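Local coordinates for protein SPI-1 type 3 secretion system pilotin (Salmonella typhimurium, PDB 6XFJ) that pilots the secretin InvG to the outer membrane during assembly of the Salmonella SPI-1 type III secretion system and is required for Sip secretion, at residues 29-34 and 67-73; 49-53 and 75-79. One frame throughout, in Å; residues are numbered along the deposited sequence.

Contact 1. Residues 29-34 and 67-73; sequences QALTFF and SIYQTLL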
loop_
_atom_site.group_PDB
_atom_site.type_symbol
_atom_site.label_atom_id
_atom_site.label_comp_id
_atom_site.label_asym_id
_atom_site.label_seq_id
_atom_site.Cartn_x
_atom_site.Cartn_y
_atom_site.Cartn_z
ATOM N N GLN B 29 -2.787 -8.204 -0.777
ATOM C CA GLN B 29 -2.137 -7.895 -2.065
ATOM C C GLN B 29 -0.915 -8.798 -2.261
ATOM O O GLN B 29 -0.681 -9.309 -3.367
ATOM C CB GLN B 29 -1.708 -6.440 -2.057
ATOM C CG GLN B 29 -2.882 -5.500 -2.305
ATOM C CD GLN B 29 -2.515 -4.049 -2.127
ATOM O OE1 GLN B 29 -1.341 -3.721 -2.048
ATOM N NE2 GLN B 29 -3.479 -3.143 -2.072
ATOM N N ALA B 30 -0.092 -8.941 -1.240
ATOM C CA ALA B 30 1.084 -9.809 -1.318
ATOM C C ALA B 30 0.670 -11.232 -1.633
ATOM O O ALA B 30 1.281 -11.870 -2.510
ATOM C CB ALA B 30 1.879 -9.738 -0.037
ATOM N N LEU B 31 -0.351 -11.744 -0.950
ATOM C CA LEU B 31 -0.817 -13.123 -1.220
ATOM C C LEU B 31 -1.271 -13.209 -2.685
ATOM O O LEU B 31 -0.923 -14.211 -3.366
ATOM C CB LEU B 31 -1.929 -13.496 -0.243
ATOM C CG LEU B 31 -2.425 -14.917 -0.413
ATOM C CD1 LEU B 31 -1.341 -15.937 -0.197
ATOM C CD2 LEU B 31 -3.557 -15.200 0.548
ATOM N N THR B 32 -2.023 -12.226 -3.187
ATOM C CA THR B 32 -2.463 -12.228 -4.603
ATOM C C THR B 32 -1.255 -12.352 -5.525
ATOM O O THR B 32 -1.222 -13.197 -6.435
ATOM C CB THR B 32 -3.277 -10.979 -4.942
ATOM O OG1 THR B 32 -4.449 -11.008 -4.120
ATOM C CG2 THR B 32 -3.715 -10.937 -6.395
ATOM N N PHE B 33 -0.238 -11.540 -5.286
ATOM C CA PHE B 33 0.955 -11.535 -6.152
ATOM C C PHE B 33 1.572 -12.936 -6.165
ATOM O O PHE B 33 1.854 -13.469 -7.234
ATOM C CB PHE B 33 1.977 -10.514 -5.629
ATOM C CG PHE B 33 3.256 -10.642 -6.400
ATOM C CD1 PHE B 33 3.408 -10.028 -7.626
ATOM C CD2 PHE B 33 4.253 -11.503 -5.962
ATOM C CE1 PHE B 33 4.569 -10.221 -8.362
ATOM C CE2 PHE B 33 5.432 -11.668 -6.686
ATOM C CZ PHE B 33 5.557 -11.042 -7.886
ATOM N N PHE B 34 1.770 -13.553 -4.998
ATOM C CA PHE B 34 2.473 -14.862 -4.939
ATOM C C PHE B 34 1.606 -15.973 -5.522
ATOM O O PHE B 34 2.139 -16.820 -6.200
ATOM C CB PHE B 34 2.994 -15.133 -3.532
ATOM C CG PHE B 34 4.234 -14.318 -3.282
ATOM C CD1 PHE B 34 5.415 -14.603 -3.954
ATOM C CD2 PHE B 34 4.198 -13.206 -2.457
ATOM C CE1 PHE B 34 6.558 -13.831 -3.759
ATOM C CE2 PHE B 34 5.324 -12.425 -2.312
ATOM C CZ PHE B 34 6.480 -12.731 -2.966
ATOM N N SER B 67 1.577 0.593 -4.240
ATOM C CA SER B 67 1.170 -0.481 -3.319
ATOM C C SER B 67 2.178 -1.599 -3.247
ATOM O O SER B 67 3.056 -1.724 -4.128
ATOM C CB SER B 67 -0.174 -1.019 -3.731
ATOM O OG SER B 67 -0.040 -1.777 -4.915
ATOM N N ILE B 68 2.053 -2.509 -2.269
ATOM C CA ILE B 68 2.903 -3.725 -2.271
ATOM C C ILE B 68 2.653 -4.507 -3.550
ATOM O O ILE B 68 3.581 -5.094 -4.064
ATOM C CB ILE B 68 2.767 -4.529 -0.992
ATOM C CG1 ILE B 68 3.973 -5.455 -0.858
ATOM C CG2 ILE B 68 1.396 -5.269 -0.964
ATOM C CD1 ILE B 68 3.998 -6.186 0.435
ATOM N N TYR B 69 1.397 -4.601 -4.037
ATOM C CA TYR B 69 1.168 -5.383 -5.255
ATOM C C TYR B 69 1.999 -4.771 -6.393
ATOM O O TYR B 69 2.647 -5.471 -7.152
ATOM C CB TYR B 69 -0.336 -5.424 -5.592
ATOM C CG TYR B 69 -0.588 -6.270 -6.809
ATOM C CD1 TYR B 69 -0.746 -7.652 -6.731
ATOM C CD2 TYR B 69 -0.614 -5.694 -8.061
ATOM C CE1 TYR B 69 -0.852 -8.446 -7.846
ATOM C CE2 TYR B 69 -0.791 -6.498 -9.190
ATOM C CZ TYR B 69 -0.905 -7.876 -9.092
ATOM O OH TYR B 69 -1.088 -8.639 -10.205
ATOM N N GLN B 70 1.870 -3.467 -6.554
ATOM C CA GLN B 70 2.508 -2.740 -7.686
ATOM C C GLN B 70 4.043 -2.832 -7.573
ATOM O O GLN B 70 4.694 -2.977 -8.580
ATOM C CB GLN B 70 2.108 -1.279 -7.654
ATOM C CG GLN B 70 0.626 -1.113 -8.006
ATOM C CD GLN B 70 -0.032 0.136 -7.485
ATOM O OE1 GLN B 70 0.597 0.984 -6.874
ATOM N NE2 GLN B 70 -1.366 0.253 -7.665
ATOM N N THR B 71 4.559 -2.799 -6.346
ATOM C CA THR B 71 6.032 -2.853 -6.193
ATOM C C THR B 71 6.570 -4.264 -6.304
ATOM O O THR B 71 7.667 -4.436 -6.842
ATOM C CB THR B 71 6.446 -2.138 -4.932
ATOM O OG1 THR B 71 5.780 -2.665 -3.814
ATOM C CG2 THR B 71 6.193 -0.649 -5.052
ATOM N N LEU B 72 5.876 -5.280 -5.839
ATOM C CA LEU B 72 6.251 -6.686 -6.143
ATOM C C LEU B 72 6.251 -6.911 -7.654
ATOM O O LEU B 72 7.119 -7.547 -8.199
ATOM C CB LEU B 72 5.350 -7.669 -5.404
ATOM C CG LEU B 72 5.567 -7.806 -3.908
ATOM C CD1 LEU B 72 4.439 -8.528 -3.242
ATOM C CD2 LEU B 72 6.903 -8.523 -3.611
ATOM N N LEU B 73 5.191 -6.419 -8.308
ATOM C CA LEU B 73 5.062 -6.649 -9.761
ATOM C C LEU B 73 6.213 -5.924 -10.487
ATOM O O LEU B 73 6.794 -6.485 -11.379
ATOM C CB LEU B 73 3.699 -6.165 -10.234
ATOM C CG LEU B 73 3.296 -6.589 -11.641
ATOM C CD1 LEU B 73 3.156 -8.079 -11.777
ATOM C CD2 LEU B 73 1.998 -5.931 -12.022
HETATM O O HOH W 1 0.015 -1.928 -0.196
#
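Ser67 CB lies 3.4 Å from Gln29 OE1, where the helix of 67-73 starts against the side of helix 25-36. Ser67 is the N-cap: its OG accepts from Gln70 N, while Ser67 N donates to Gln70 OE1 at 2.8 Å, the two reciprocal bonds of a capping box. Ser67 OG also bonds Asn65 O of the second subunit. Next in sequence, Ile68 brings CG2 to 3.5 Å from Gln29 CB, and its N donates to a water that in turn donates to Gln29 OE1. The same oxygen receives a long, weak bond from Tyr69 N (3.5 Å to OE1, 161° at the hydrogen); it thus serves Tyr69 N directly and Ile68 N through the water. Gln29 NE2 is held by Leu66 O and Lys64 O of the second subunit.

Tyr69 has CG anti to its own N (chi1 -178°), which places the ring against helix 25-36, with Gln29 O at its edge, and carries OH to Glu36. Leu72 lies over one face of the Phe33 ring: its CB stands 3.8 Å from the centroid, a CH-pi contact. Its CD1 reaches Phe34 CE2 at 4.1 Å. With axes 8.8 Å apart, the helices run in the same general direction, inclined by 33°, a helix-helix packing in the all-helical C-terminal part of the InvH lipoprotein, its capped end adjoining the dimer interface.

Contact 2. Residues 49-53 and 75-79; sequences QLMTE and AHERL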
loop_
_atom_site.group_PDB
_atom_site.type_symbol
_atom_site.label_atom_id
_atom_site.label_comp_id
_atom_site.label_asym_id
_atom_site.label_seq_id
_atom_site.Cartn_x
_atom_site.Cartn_y
_atom_site.Cartn_z
ATOM N N GLN B 49 16.236 -13.227 -5.372
ATOM C CA GLN B 49 16.386 -12.216 -6.412
ATOM C C GLN B 49 15.204 -11.257 -6.362
ATOM O O GLN B 49 15.416 -10.065 -6.503
ATOM C CB GLN B 49 16.595 -12.795 -7.798
ATOM C CG GLN B 49 17.912 -13.540 -7.952
ATOM C CD GLN B 49 18.050 -14.079 -9.357
ATOM O OE1 GLN B 49 17.553 -13.499 -10.316
ATOM N NE2 GLN B 49 18.737 -15.200 -9.498
ATOM N N LEU B 50 13.983 -11.772 -6.222
ATOM C CA LEU B 50 12.824 -10.873 -6.160
ATOM C C LEU B 50 12.898 -9.940 -4.949
ATOM O O LEU B 50 12.607 -8.766 -5.097
ATOM C CB LEU B 50 11.553 -11.718 -6.118
ATOM C CG LEU B 50 10.289 -10.884 -6.079
ATOM C CD1 LEU B 50 10.047 -10.252 -7.415
ATOM C CD2 LEU B 50 9.140 -11.815 -5.698
ATOM N N MET B 51 13.224 -10.477 -3.769
ATOM C CA MET B 51 13.310 -9.651 -2.552
ATOM C C MET B 51 14.416 -8.571 -2.729
ATOM O O MET B 51 14.217 -7.420 -2.314
ATOM C CB MET B 51 13.553 -10.485 -1.290
ATOM C CG MET B 51 12.370 -11.322 -0.892
ATOM S SD MET B 51 10.865 -10.357 -0.560
ATOM C CE MET B 51 10.034 -10.426 -2.158
ATOM N N THR B 52 15.562 -8.880 -3.342
ATOM C CA THR B 52 16.584 -7.839 -3.629
ATOM C C THR B 52 15.980 -6.758 -4.537
ATOM O O THR B 52 16.144 -5.528 -4.215
ATOM C CB THR B 52 17.794 -8.462 -4.320
ATOM O OG1 THR B 52 18.327 -9.384 -3.369
ATOM C CG2 THR B 52 18.834 -7.450 -4.746
ATOM N N GLU B 53 15.283 -7.155 -5.617
ATOM C CA GLU B 53 14.752 -6.137 -6.559
ATOM C C GLU B 53 13.661 -5.345 -5.843
ATOM O O GLU B 53 13.558 -4.145 -6.054
ATOM C CB GLU B 53 14.222 -6.749 -7.847
ATOM C CG GLU B 53 15.202 -7.204 -8.866
ATOM C CD GLU B 53 16.235 -6.167 -9.248
ATOM O OE1 GLU B 53 15.883 -5.030 -9.624
ATOM O OE2 GLU B 53 17.388 -6.509 -9.182
ATOM N N ALA B 75 9.165 -5.317 -9.255
ATOM C CA ALA B 75 10.375 -6.109 -8.958
ATOM C C ALA B 75 10.447 -7.322 -9.891
ATOM O O ALA B 75 11.505 -7.563 -10.490
ATOM C CB ALA B 75 10.360 -6.494 -7.511
ATOM N N HIS B 76 9.297 -7.968 -10.082
ATOM C CA HIS B 76 9.226 -9.133 -10.967
ATOM C C HIS B 76 9.598 -8.697 -12.377
ATOM O O HIS B 76 10.333 -9.418 -13.064
ATOM C CB HIS B 76 7.827 -9.687 -10.862
ATOM C CG HIS B 76 7.487 -10.687 -11.887
ATOM N ND1 HIS B 76 8.008 -11.951 -11.894
ATOM C CD2 HIS B 76 6.596 -10.608 -12.914
ATOM C CE1 HIS B 76 7.468 -12.632 -12.905
ATOM N NE2 HIS B 76 6.623 -11.812 -13.567
ATOM N N GLU B 77 9.010 -7.630 -12.853
ATOM C CA GLU B 77 9.257 -7.165 -14.234
ATOM C C GLU B 77 10.695 -6.744 -14.427
ATOM O O GLU B 77 11.252 -6.970 -15.490
ATOM C CB GLU B 77 8.290 -6.032 -14.579
ATOM C CG GLU B 77 6.851 -6.480 -14.729
ATOM C CD GLU B 77 5.830 -5.432 -15.139
ATOM O OE1 GLU B 77 6.188 -4.525 -15.788
ATOM O OE2 GLU B 77 4.652 -5.635 -14.866
ATOM N N ARG B 78 11.290 -6.139 -13.403
ATOM C CA ARG B 78 12.704 -5.772 -13.515
ATOM C C ARG B 78 13.550 -7.068 -13.658
ATOM O O ARG B 78 14.528 -7.081 -14.447
ATOM C CB ARG B 78 13.194 -4.932 -12.333
ATOM C CG ARG B 78 12.595 -3.535 -12.305
ATOM C CD ARG B 78 13.068 -2.741 -11.098
ATOM N NE ARG B 78 12.467 -1.421 -11.059
ATOM C CZ ARG B 78 12.867 -0.426 -10.276
ATOM N NH1 ARG B 78 13.890 -0.609 -9.456
ATOM N NH2 ARG B 78 12.212 0.721 -10.298
ATOM N N LEU B 79 13.230 -8.124 -12.911
ATOM C CA LEU B 79 13.918 -9.421 -13.062
ATOM C C LEU B 79 13.732 -9.922 -14.490
ATOM O O LEU B 79 14.699 -10.441 -15.044
ATOM C CB LEU B 79 13.363 -10.456 -12.094
ATOM C CG LEU B 79 13.807 -10.294 -10.651
ATOM C CD1 LEU B 79 13.354 -11.485 -9.820
ATOM C CD2 LEU B 79 15.319 -10.162 -10.584
HETATM O O HOH W 2 14.670 -3.102 -8.474
#
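Glu53, Leu79 and Leu50 meet around one crossing of helices 44-59 and 68-80. Glu53 has the most surface buried. Its chain bends at chi2 (-52°), and the methylene CG lies 3.4 Å from Leu79 CD2, while the carboxylate passes obliquely by Arg78, OE1 being 3.8 Å from Arg78 CB. The charged ends do not touch: Glu53 OE1 and Arg78 NH1 are 4.9 Å apart. A water joins them instead, donating to Glu53 OE1 and Glu53 O and accepting from Arg78 NH1. Each charge also has a direct salt bridge, Glu53 OE2 with Lys56 and Arg78 NH2 with Glu60.

Leu79 enters from the other helix with its two methyls divided: CD2 meets the Glu53 methylene, and CD1 lies against backbone, 3.7 Å from Leu50 N. Leu50 has CG anti to its N (chi1 -179°), and its CD1 touches Ala75 CB at 3.8 Å and His76 N at 3.6 Å. Ala75, whose CA is 5.0 Å from Glu53 CA, presents just a methyl group at this nearest backbone approach. His76 ND1 is hydrogen-bonded to Tyr40 OH. The short axes cross at 113° with 8.8 Å between them: a steep helix-helix crossing in the InvH pilotin fold, in which leucine methyls, Ala75 and the Glu53 methylene pack beside a water-bridged charged margin.

Helix 68-80 serves both contacts, its first two turns packing on helix 25-36 in contact 1 and its later turns on helix 44-59 in contact 2. The centres are 12 Å apart, yet their side chains meet: Leu50 CD2 lies 3.8 Å from Phe34 CE1 and equally far from Phe33 CE2, and Phe33 CZ approaches His76 CB to 4.0 Å. Leu72 CD2 also reaches Met51 CE at 3.9 Å, so the two interfaces are joined by direct side-chain packing. Bound cadmium ions lie about 8 Å from the side chains of Gln29 and of Gln49; the cadmium ligands seen are Gln25 and Glu28 at one site and Glu45 and Glu48 at another.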